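Local coordinates for phosphate transport system protein phoU (Streptococcus pneumoniae, PDB 2I0M) that probably takes part in regulating phosphate uptake, forms a homodimer and binds zinc ions, at residues A27-L32 against E43-K48; A98-A103 against I187-R192. One frame throughout, in Å; residues are numbered along the deposited sequence.

Interaction 1: residues A27-L32 against E43-K48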
loop_
_atom_site.group_PDB
_atom_site.type_symbol
_atom_site.label_atom_id
_atom_site.label_comp_id
_atom_site.label_asym_id
_atom_site.label_seq_id
_atom_site.Cartn_x
_atom_site.Cartn_y
_atom_site.Cartn_z
ATOM N N ALA A 27 -8.656 11.750 -8.964
ATOM C CA ALA A 27 -7.882 10.908 -9.861
ATOM C C ALA A 27 -8.102 11.350 -11.306
ATOM O O ALA A 27 -7.155 11.549 -12.073
ATOM C CB ALA A 27 -8.271 9.420 -9.666
ATOM N N SER A 28 -9.375 11.503 -11.655
ATOM C CA SER A 28 -9.802 12.068 -12.939
ATOM C C SER A 28 -9.201 13.458 -13.239
ATOM O O SER A 28 -8.626 13.668 -14.311
ATOM C CB SER A 28 -11.326 12.100 -13.001
ATOM O OG SER A 28 -11.718 12.835 -14.136
ATOM N N LYS A 29 -9.334 14.381 -12.283
ATOM C CA LYS A 29 -8.661 15.701 -12.302
ATOM C C LYS A 29 -7.121 15.615 -12.418
ATOM O O LYS A 29 -6.519 16.348 -13.197
ATOM C CB LYS A 29 -9.054 16.534 -11.057
ATOM C CG LYS A 29 -10.238 17.498 -11.250
ATOM C CD LYS A 29 -10.982 17.889 -9.939
ATOM C CE LYS A 29 -10.092 17.915 -8.656
ATOM N NZ LYS A 29 -10.893 17.960 -7.359
ATOM N N ALA A 30 -6.494 14.729 -11.645
ATOM C CA ALA A 30 -5.037 14.499 -11.733
ATOM C C ALA A 30 -4.562 14.131 -13.141
ATOM O O ALA A 30 -3.537 14.628 -13.612
ATOM C CB ALA A 30 -4.580 13.416 -10.733
ATOM N N LEU A 31 -5.308 13.240 -13.790
ATOM C CA LEU A 31 -4.937 12.736 -15.103
ATOM C C LEU A 31 -5.241 13.727 -16.199
ATOM O O LEU A 31 -4.519 13.777 -17.192
ATOM C CB LEU A 31 -5.596 11.374 -15.363
ATOM C CG LEU A 31 -5.004 10.289 -14.443
ATOM C CD1 LEU A 31 -5.800 8.992 -14.521
ATOM C CD2 LEU A 31 -3.504 10.043 -14.726
ATOM N N LEU A 32 -6.305 14.513 -16.019
ATOM C CA LEU A 32 -6.588 15.642 -16.900
ATOM C C LEU A 32 -5.519 16.718 -16.748
ATOM O O LEU A 32 -5.043 17.251 -17.750
ATOM C CB LEU A 32 -7.998 16.227 -16.660
ATOM C CG LEU A 32 -8.344 17.633 -17.194
ATOM C CD1 LEU A 32 -8.262 17.752 -18.734
ATOM C CD2 LEU A 32 -9.712 18.087 -16.690
ATOM N N GLU A 43 -1.889 22.182 -8.690
ATOM C CA GLU A 43 -1.729 22.865 -7.401
ATOM C C GLU A 43 -2.972 22.797 -6.519
ATOM O O GLU A 43 -2.865 22.660 -5.308
ATOM C CB GLU A 43 -1.320 24.337 -7.594
ATOM C CG GLU A 43 0.093 24.662 -7.143
ATOM C CD GLU A 43 0.180 25.989 -6.387
ATOM O OE1 GLU A 43 -0.725 26.275 -5.567
ATOM O OE2 GLU A 43 1.159 26.745 -6.596
ATOM N N LEU A 44 -4.146 22.927 -7.134
ATOM C CA LEU A 44 -5.416 22.814 -6.417
ATOM C C LEU A 44 -5.630 21.382 -5.913
ATOM O O LEU A 44 -6.158 21.179 -4.818
ATOM C CB LEU A 44 -6.598 23.293 -7.281
ATOM C CG LEU A 44 -6.533 24.704 -7.908
ATOM C CD1 LEU A 44 -7.647 24.923 -8.930
ATOM C CD2 LEU A 44 -6.510 25.856 -6.872
ATOM N N ILE A 45 -5.191 20.394 -6.689
ATOM C CA ILE A 45 -5.237 18.991 -6.241
ATOM C C ILE A 45 -4.364 18.780 -4.999
ATOM O O ILE A 45 -4.758 18.075 -4.055
ATOM C CB ILE A 45 -4.752 18.013 -7.338
ATOM C CG1 ILE A 45 -5.763 17.951 -8.486
ATOM C CG2 ILE A 45 -4.464 16.614 -6.741
ATOM C CD1 ILE A 45 -5.142 17.629 -9.828
ATOM N N ILE A 46 -3.170 19.360 -5.025
ATOM C CA ILE A 46 -2.216 19.194 -3.948
ATOM C C ILE A 46 -2.785 19.803 -2.660
ATOM O O ILE A 46 -2.760 19.176 -1.607
ATOM C CB ILE A 46 -0.842 19.789 -4.334
ATOM C CG1 ILE A 46 -0.254 19.005 -5.514
ATOM C CG2 ILE A 46 0.124 19.805 -3.138
ATOM C CD1 ILE A 46 0.852 19.742 -6.254
ATOM N N ASN A 47 -3.334 21.008 -2.772
ATOM C CA ASN A 47 -3.923 21.696 -1.630
ATOM C C ASN A 47 -5.240 21.104 -1.091
ATOM O O ASN A 47 -5.579 21.307 0.079
ATOM C CB ASN A 47 -4.053 23.187 -1.934
ATOM C CG ASN A 47 -2.690 23.865 -2.068
ATOM O OD1 ASN A 47 -1.776 23.596 -1.285
ATOM N ND2 ASN A 47 -2.545 24.737 -3.069
ATOM N N LYS A 48 -5.970 20.366 -1.930
ATOM C CA LYS A 48 -7.220 19.745 -1.494
ATOM C C LYS A 48 -7.051 18.345 -0.915
ATOM O O LYS A 48 -8.016 17.769 -0.403
ATOM C CB LYS A 48 -8.254 19.717 -2.617
ATOM C CG LYS A 48 -8.965 21.055 -2.816
ATOM C CD LYS A 48 -10.368 20.880 -3.391
ATOM C CE LYS A 48 -10.347 20.377 -4.832
ATOM N NZ LYS A 48 -11.359 21.117 -5.667
#
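The end of Ile45 lies against the backbone of helix 27-32 more closely than against its side chains. Its CD1 stands 3.7 Å from Ala30 CA and equally far from Ala30 N, and it meets Lys29 C at 3.8 Å, whereas Ala30 CB is 4.3 Å from the same CD1. The methyl therefore rests over the Lys29-Ala30 peptide, where the small Ala30 lets it come near the main chain. With CG1 anti to the carbonyl carbon (chi1 -70°) and the chain nearly extended beyond it, Ile45 reaches straight out from its own helix. At the edge of the contact the two lysines lie roughly perpendicular. Lys29 NZ is 3.5 Å from Lys48 CE and 3.6 Å from Lys48 NZ, a like-charge approach that would be unfavourable unless other groups or solvent offset it. No hydrogen bond joins the segments; the contact is apolar apart from the lysine pair. The axes run antiparallel at 149°, 10.3 Å apart, joining consecutive helices 5-35 and 39-66 as a hairpin. Helix 74-105 packs against both, Met97 on Ala27 and Ala101 on Ile45, while Leu127 of helix 117-136 lies against Ala27 and Leu31.

Interaction 2: residues A98-A103 against I187-R192; sequences AGIAKA and IGHLER. With ZN (zinc ion), chain B.
The imidazole of His189 lies against the backbone of helix 98-103 at Gly99, where no side chain keeps it off. Gly99 CA sits over one face of the ring, 3.9 Å from the centroid and 25° off the normal, a CH-pi contact displaced toward the ring's rim; His189 NE2 approaches this carbon to 3.5 Å. Beside this, Ile100 and His189 run alongside in opposite senses, with Ile100 CG1 against His189 CB at 3.5 Å. Anti to the carbonyl carbon (chi1 -68°), CG1 of Ile100 is turned toward His189, and the extended second torsion carries CD1 on to Leu190 CG, 3.9 Å away, the two side chains standing nearly square to each other.

The tight Gly99-His189 pair faces the partly exposed side, where the His189 ring also meets that of His96, and Ile100-Leu190 faces the buried one. Packing against segment 187-192 is looser at Ala103, which points across, yet Ala103 CB stays 5.6 Å from His189 CD2; it meets Gln182 and Ile186 instead, earlier on the same partner helix.

The axes of the two segments approach to 9.2 Å and run nearly antiparallel (171°), and no hydrogen bond crosses between them. Pointing elsewhere on helix 187-192, Glu191 binds a zinc ion through OE2 at 2.0 Å, with Asp156 and Asp195, in a site that also includes Asp152, while Arg192 lies close to Arg192 of the second subunit. The pairing brings together one helix from each of the two PhoU domains, in the all-helical PhoU fold. Each helix bears a glutamate and an aspartate four residues apart that bind zinc, Glu91 with Asp95 and Glu191 with Asp195, the E-x-x-x-D metal motif characteristic of the family.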
loop_
_atom_site.group_PDB
_atom_site.type_symbol
_atom_site.label_atom_id
_atom_site.label_comp_id
_atom_site.label_asym_id
_atom_site.label_seq_id
_atom_site.Cartn_x
_atom_site.Cartn_y
_atom_site.Cartn_z
ATOM N N ALA A 98 -2.376 13.084 -5.675
ATOM C CA ALA A 98 -1.628 14.317 -5.373
ATOM C C ALA A 98 -0.178 14.197 -5.825
ATOM O O ALA A 98 0.428 15.194 -6.224
ATOM C CB ALA A 98 -1.674 14.659 -3.869
ATOM N N GLY A 99 0.368 12.981 -5.748
ATOM C CA GLY A 99 1.729 12.688 -6.193
ATOM C C GLY A 99 1.912 12.923 -7.680
ATOM O O GLY A 99 2.900 13.519 -8.087
ATOM N N ILE A 100 0.939 12.480 -8.479
ATOM C CA ILE A 100 0.900 12.731 -9.931
ATOM C C ILE A 100 0.803 14.234 -10.246
ATOM O O ILE A 100 1.447 14.742 -11.174
ATOM C CB ILE A 100 -0.277 11.985 -10.603
ATOM C CG1 ILE A 100 -0.059 10.476 -10.556
ATOM C CG2 ILE A 100 -0.452 12.432 -12.055
ATOM C CD1 ILE A 100 -1.083 9.647 -11.381
ATOM N N ALA A 101 -0.004 14.935 -9.461
ATOM C CA ALA A 101 -0.107 16.376 -9.579
ATOM C C ALA A 101 1.231 17.054 -9.298
ATOM O O ALA A 101 1.579 17.998 -9.990
ATOM C CB ALA A 101 -1.213 16.917 -8.664
ATOM N N LYS A 102 1.986 16.564 -8.311
ATOM C CA LYS A 102 3.331 17.094 -8.025
ATOM C C LYS A 102 4.322 16.841 -9.164
ATOM O O LYS A 102 5.113 17.716 -9.501
ATOM C CB LYS A 102 3.897 16.535 -6.720
ATOM C CG LYS A 102 3.034 16.782 -5.501
ATOM C CD LYS A 102 3.739 16.322 -4.241
ATOM C CE LYS A 102 2.800 16.335 -3.049
ATOM N NZ LYS A 102 3.562 16.276 -1.774
ATOM N N ALA A 103 4.274 15.649 -9.752
ATOM C CA ALA A 103 5.116 15.329 -10.902
ATOM C C ALA A 103 4.811 16.228 -12.115
ATOM O O ALA A 103 5.702 16.520 -12.903
ATOM C CB ALA A 103 4.986 13.858 -11.269
ATOM N N ILE A 187 3.778 6.714 -13.231
ATOM C CA ILE A 187 3.302 5.356 -13.482
ATOM C C ILE A 187 3.340 4.508 -12.210
ATOM O O ILE A 187 2.514 3.619 -12.046
ATOM C CB ILE A 187 3.997 4.662 -14.701
ATOM C CG1 ILE A 187 5.484 4.416 -14.452
ATOM C CG2 ILE A 187 3.770 5.487 -15.957
ATOM C CD1 ILE A 187 6.087 3.339 -15.343
ATOM N N GLY A 188 4.269 4.831 -11.307
ATOM C CA GLY A 188 4.317 4.219 -9.984
ATOM C C GLY A 188 3.126 4.614 -9.120
ATOM O O GLY A 188 2.627 3.803 -8.322
ATOM N N HIS A 189 2.669 5.858 -9.270
ATOM C CA HIS A 189 1.499 6.345 -8.538
ATOM C C HIS A 189 0.212 5.675 -8.998
ATOM O O HIS A 189 -0.663 5.397 -8.178
ATOM C CB HIS A 189 1.363 7.862 -8.641
ATOM C CG HIS A 189 2.327 8.611 -7.776
ATOM N ND1 HIS A 189 2.456 8.369 -6.426
ATOM C CD2 HIS A 189 3.195 9.612 -8.064
ATOM C CE1 HIS A 189 3.378 9.170 -5.920
ATOM N NE2 HIS A 189 3.845 9.933 -6.893
ATOM N N LEU A 190 0.106 5.429 -10.300
ATOM C CA LEU A 190 -1.040 4.744 -10.881
ATOM C C LEU A 190 -1.033 3.281 -10.504
ATOM O O LEU A 190 -2.082 2.707 -10.206
ATOM C CB LEU A 190 -1.039 4.869 -12.413
ATOM C CG LEU A 190 -1.635 6.130 -13.035
ATOM C CD1 LEU A 190 -1.419 6.161 -14.541
ATOM C CD2 LEU A 190 -3.120 6.212 -12.700
ATOM N N GLU A 191 0.151 2.672 -10.531
ATOM C CA GLU A 191 0.278 1.274 -10.186
ATOM C C GLU A 191 -0.151 1.052 -8.717
ATOM O O GLU A 191 -0.899 0.115 -8.449
ATOM C CB GLU A 191 1.701 0.766 -10.483
ATOM C CG GLU A 191 1.859 -0.763 -10.485
ATOM C CD GLU A 191 1.849 -1.378 -9.081
ATOM O OE1 GLU A 191 2.281 -0.701 -8.123
ATOM O OE2 GLU A 191 1.411 -2.542 -8.940
ATOM N N ARG A 192 0.301 1.920 -7.799
ATOM C CA ARG A 192 -0.114 1.900 -6.379
ATOM C C ARG A 192 -1.605 2.156 -6.166
ATOM O O ARG A 192 -2.257 1.428 -5.413
ATOM C CB ARG A 192 0.673 2.914 -5.536
ATOM C CG ARG A 192 2.148 2.701 -5.483
ATOM C CD ARG A 192 2.496 1.452 -4.718
ATOM N NE ARG A 192 2.567 1.700 -3.276
ATOM C CZ ARG A 192 1.547 1.534 -2.446
ATOM N NH1 ARG A 192 0.373 1.100 -2.903
ATOM N NH2 ARG A 192 1.704 1.780 -1.158
HETATM ZN ZN ZN B . -0.224 -3.614 -9.303
#

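Helix 74-105 is the common element: interaction 1 packs on one side of its 98-103 segment and interaction 2 uses another. The two centres are 11 Å apart, and direct contacts bridge them. Ile45 CG2 lies 3.8 Å from Ala101 CB and 3.9 Å from Ala98 CA, and Ile46 CD1 is 3.8 Å from Lys102 CG. Ile45 faces both neighbours, CD1 toward 27-32 and CG2 toward 98-103. Their relation to metal differs. Interaction 2 includes the zinc ligand Glu191, and its His189 side chain is about 11 Å from another zinc ion, whereas in interaction 1 the Ile45 side chain remains about 13 Å from a bound zinc.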